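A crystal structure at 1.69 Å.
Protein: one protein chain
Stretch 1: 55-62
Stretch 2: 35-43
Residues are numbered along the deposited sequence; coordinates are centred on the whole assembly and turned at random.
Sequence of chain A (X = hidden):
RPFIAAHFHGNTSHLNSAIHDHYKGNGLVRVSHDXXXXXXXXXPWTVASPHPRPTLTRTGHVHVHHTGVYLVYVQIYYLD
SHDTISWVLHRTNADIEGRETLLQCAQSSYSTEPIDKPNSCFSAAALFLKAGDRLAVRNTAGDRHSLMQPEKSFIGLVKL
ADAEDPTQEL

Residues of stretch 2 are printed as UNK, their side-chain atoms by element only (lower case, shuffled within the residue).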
# COMPACT_ATOMS: atom_id res chain seq x y z
N THR A 55 15.68 -14.46 0.79
CA THR A 55 15.36 -15.72 0.14
C THR A 55 14.15 -16.34 0.83
O THR A 55 13.71 -15.90 1.89
CB THR A 55 16.55 -16.69 0.15
OG1 THR A 55 17.00 -16.90 1.49
CG2 THR A 55 17.71 -16.12 -0.68
N LEU A 56 13.61 -17.39 0.20
CA LEU A 56 12.39 -18.05 0.66
C LEU A 56 12.73 -19.45 1.16
O LEU A 56 13.32 -20.25 0.43
CB LEU A 56 11.35 -18.12 -0.46
CG LEU A 56 10.00 -18.74 -0.11
CD1 LEU A 56 9.25 -17.85 0.87
CD2 LEU A 56 9.18 -18.99 -1.38
N THR A 57 12.35 -19.74 2.40
CA THR A 57 12.57 -21.05 2.97
C THR A 57 11.45 -22.01 2.56
O THR A 57 10.39 -21.61 2.08
CB THR A 57 12.66 -20.98 4.50
OG1 THR A 57 11.35 -20.80 5.04
CG2 THR A 57 13.56 -19.82 4.94
N ARG A 58 11.70 -23.30 2.78
CA ARG A 58 10.71 -24.32 2.44
C ARG A 58 9.50 -24.29 3.37
O ARG A 58 8.48 -24.91 3.05
CB ARG A 58 11.35 -25.70 2.45
CG ARG A 58 11.63 -26.23 3.85
CD ARG A 58 11.82 -27.74 3.86
NE ARG A 58 10.57 -28.47 3.65
CZ ARG A 58 9.66 -28.69 4.59
NH1 ARG A 58 9.85 -28.23 5.82
NH2 ARG A 58 8.55 -29.36 4.31
N THR A 59 9.59 -23.60 4.50
CA THR A 59 8.46 -23.43 5.41
C THR A 59 7.61 -22.22 5.05
O THR A 59 6.60 -21.98 5.72
CB THR A 59 8.94 -23.30 6.86
OG1 THR A 59 9.87 -22.22 6.95
CG2 THR A 59 9.60 -24.58 7.32
N GLY A 60 7.99 -21.46 4.03
CA GLY A 60 7.29 -20.25 3.66
C GLY A 60 7.79 -18.99 4.32
O GLY A 60 7.18 -17.93 4.13
N HIS A 61 8.87 -19.05 5.09
CA HIS A 61 9.41 -17.86 5.72
C HIS A 61 10.32 -17.12 4.75
O HIS A 61 11.03 -17.73 3.94
CB HIS A 61 10.21 -18.21 6.98
CG HIS A 61 9.37 -18.70 8.12
ND1 HIS A 61 8.87 -19.98 8.18
CD2 HIS A 61 8.96 -18.08 9.26
CE1 HIS A 61 8.18 -20.13 9.30
NE2 HIS A 61 8.22 -18.99 9.97
N VAL A 62 10.28 -15.79 4.81
CA VAL A 62 11.25 -14.96 4.11
C VAL A 62 12.48 -14.81 5.00
O VAL A 62 12.36 -14.40 6.16
CB VAL A 62 10.66 -13.59 3.74
CG1 VAL A 62 11.74 -12.70 3.17
CG2 VAL A 62 9.53 -13.76 2.73
N UNK A 35 -0.79 -21.61 11.44
CA UNK A 35 0.19 -22.00 10.43
C UNK A 35 0.53 -20.80 9.54
O UNK A 35 -0.35 -19.99 9.23
c UNK A 35 -0.33 -23.14 9.56
N UNK A 36 1.78 -20.65 9.13
CA UNK A 36 2.11 -19.57 8.20
C UNK A 36 1.65 -19.88 6.79
O UNK A 36 1.58 -21.04 6.38
c UNK A 36 4.06 -20.89 8.61
c UNK A 36 3.64 -19.50 8.27
c UNK A 36 2.95 -21.47 9.47
N UNK A 37 1.32 -18.83 6.05
CA UNK A 37 1.12 -18.97 4.61
C UNK A 37 2.41 -19.50 3.99
O UNK A 37 3.49 -18.98 4.25
n UNK A 37 -2.41 -16.28 5.36
c UNK A 37 0.73 -17.62 4.00
n UNK A 37 -1.75 -17.36 3.63
c UNK A 37 -0.63 -17.14 4.40
c UNK A 37 -1.05 -16.46 5.49
c UNK A 37 -2.80 -16.83 4.23
N UNK A 38 2.30 -20.58 3.20
CA UNK A 38 3.52 -21.21 2.72
C UNK A 38 3.45 -21.59 1.24
O UNK A 38 4.30 -22.36 0.77
o UNK A 38 1.75 -23.33 2.81
c UNK A 38 2.76 -23.51 3.52
o UNK A 38 2.92 -24.54 4.21
c UNK A 38 3.85 -22.46 3.55
N UNK A 39 2.49 -21.05 0.49
CA UNK A 39 2.39 -21.34 -0.93
C UNK A 39 2.99 -20.17 -1.71
O UNK A 39 2.42 -19.70 -2.69
c UNK A 39 0.93 -21.61 -1.34
c UNK A 39 0.85 -22.29 -2.69
c UNK A 39 0.24 -22.47 -0.28
N UNK A 40 4.15 -19.69 -1.26
CA UNK A 40 4.87 -18.61 -1.90
C UNK A 40 5.87 -19.16 -2.92
O UNK A 40 6.34 -20.29 -2.81
c UNK A 40 1.91 -14.97 -0.81
n UNK A 40 4.19 -16.45 2.24
c UNK A 40 2.99 -15.80 -1.04
c UNK A 40 3.72 -16.26 0.06
c UNK A 40 5.65 -17.76 -0.89
c UNK A 40 1.54 -14.60 0.48
c UNK A 40 2.24 -15.03 1.58
c UNK A 40 3.33 -15.87 1.35
c UNK A 40 4.86 -17.12 0.20
c UNK A 40 5.11 -17.20 1.54
N UNK A 41 6.21 -18.32 -3.89
CA UNK A 41 7.25 -18.65 -4.85
C UNK A 41 7.83 -17.34 -5.37
O UNK A 41 7.07 -16.40 -5.61
o UNK A 41 10.86 -22.07 -8.91
c UNK A 41 9.38 -20.21 -8.63
c UNK A 41 9.32 -22.04 -7.09
c UNK A 41 8.31 -21.41 -6.39
c UNK A 41 8.37 -19.58 -7.92
c UNK A 41 9.85 -21.44 -8.21
c UNK A 41 6.72 -19.49 -6.01
c UNK A 41 7.82 -20.18 -6.79
N UNK A 42 9.15 -17.26 -5.55
CA UNK A 42 9.73 -16.02 -6.07
C UNK A 42 9.21 -15.68 -7.46
O UNK A 42 9.06 -16.55 -8.32
c UNK A 42 11.33 -17.82 -6.12
c UNK A 42 11.24 -16.32 -6.10
c UNK A 42 10.17 -18.28 -5.29
N UNK A 43 8.92 -14.39 -7.66
CA UNK A 43 8.59 -13.89 -8.99
C UNK A 43 9.79 -14.08 -9.92
O UNK A 43 10.93 -14.20 -9.45
c UNK A 43 8.20 -12.41 -8.92
O HOH W 1 4.47 -16.77 5.21
O HOH W 2 5.81 -25.76 4.13

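Position 35 carries a single side-chain carbon and lies out of reach of stretch 1. One carbon and nothing more is alanine, Ala35, a small residue that leads into the contact without joining it.

At position 36 three carbons close a ring onto the backbone nitrogen. The CA-to-CB bond points toward stretch 1, and a ring carbon lies 4.0 Å from Thr59 O and 4.2 Å from His61 CE1. Such a ring is proline. The compact ring of Pro36 offers an apolar surface beside the imidazole, which it meets obliquely.

Position 37 has one carbon followed by a five-membered ring of three carbons and two nitrogens, which leads off from stretch 1 without touching it: histidine. The NE2 of His37 is hydrogen-bonded elsewhere in the structure. What serves this contact is the backbone, since His37 O accepts a hydrogen bond from water 1 at 2.6 Å.

Position 38 shows two carbons, the second bearing two oxygens. Its CB sits 3.5 Å from Thr59 O, and one of the oxygens accepts a hydrogen bond from water 2 at 3.1 Å; the same water donates to Arg58 O at 3.0 Å. This short carboxylate is aspartate, and the bonded oxygen is OD2 of Asp38. An acidic group suits this exposed margin, where solvent can link it to a backbone carbonyl.

At position 39 one carbon branches into two more, three in all, with no contact to stretch 1: valine. The CA-to-CB bond of Val39 points away, so nothing on stretch 1 constrains its branched side chain.

Position 40 holds one carbon and then fused five- and six-membered rings with eight carbons and one nitrogen. A carbon at the ring edge lies 3.4 Å from Gly60 O, while CB packs 3.8 Å from Leu56 CD2. This indole is tryptophan, and the edge carbon is CD1. Buried Trp40 supplies both a broad apolar body and one polar group: NE1 donates to water 1 at 3.0 Å.

Position 41 has one carbon and a six-carbon ring bearing an oxygen; its backbone N comes 3.9 Å from Leu56 CD2. It is tyrosine. The CA-to-CB bond of Tyr41 points away, leaving the phenol exposed while the backbone serves the contact.

Position 42 again closes three carbons onto its nitrogen, one of them 4.1 Å from Leu56 CD2. This is proline. The CA-to-CB bond of Pro42 points sideways, and CD adds an apolar neighbour to a methyl that also lies against the backbone, Leu56 CD2 being 3.4 Å from Trp40 O. Position 43, with one carbon and out of reach, is alanine; one carbon is enough at buried Ala43, the N-cap position before a helix.

The contact works without a direct hydrogen bond between the stretches. At one end, Leu56 packs against Trp40 and Pro42. At the other, Gly60 closes a type I turn begun at Thr57, and its CA approaches Asp38 CA to 4.0 Å. An ideal CB there would clash with Asp38 CA and His37 O, each 2.7 Å away, and the backbone angles independently call for glycine. Water 1 completes the join, donating to Gly60 O at 3.1 Å and to His37 O while accepting from Trp40 NE1.

Stretch 2 35-43: APHDVWYPA
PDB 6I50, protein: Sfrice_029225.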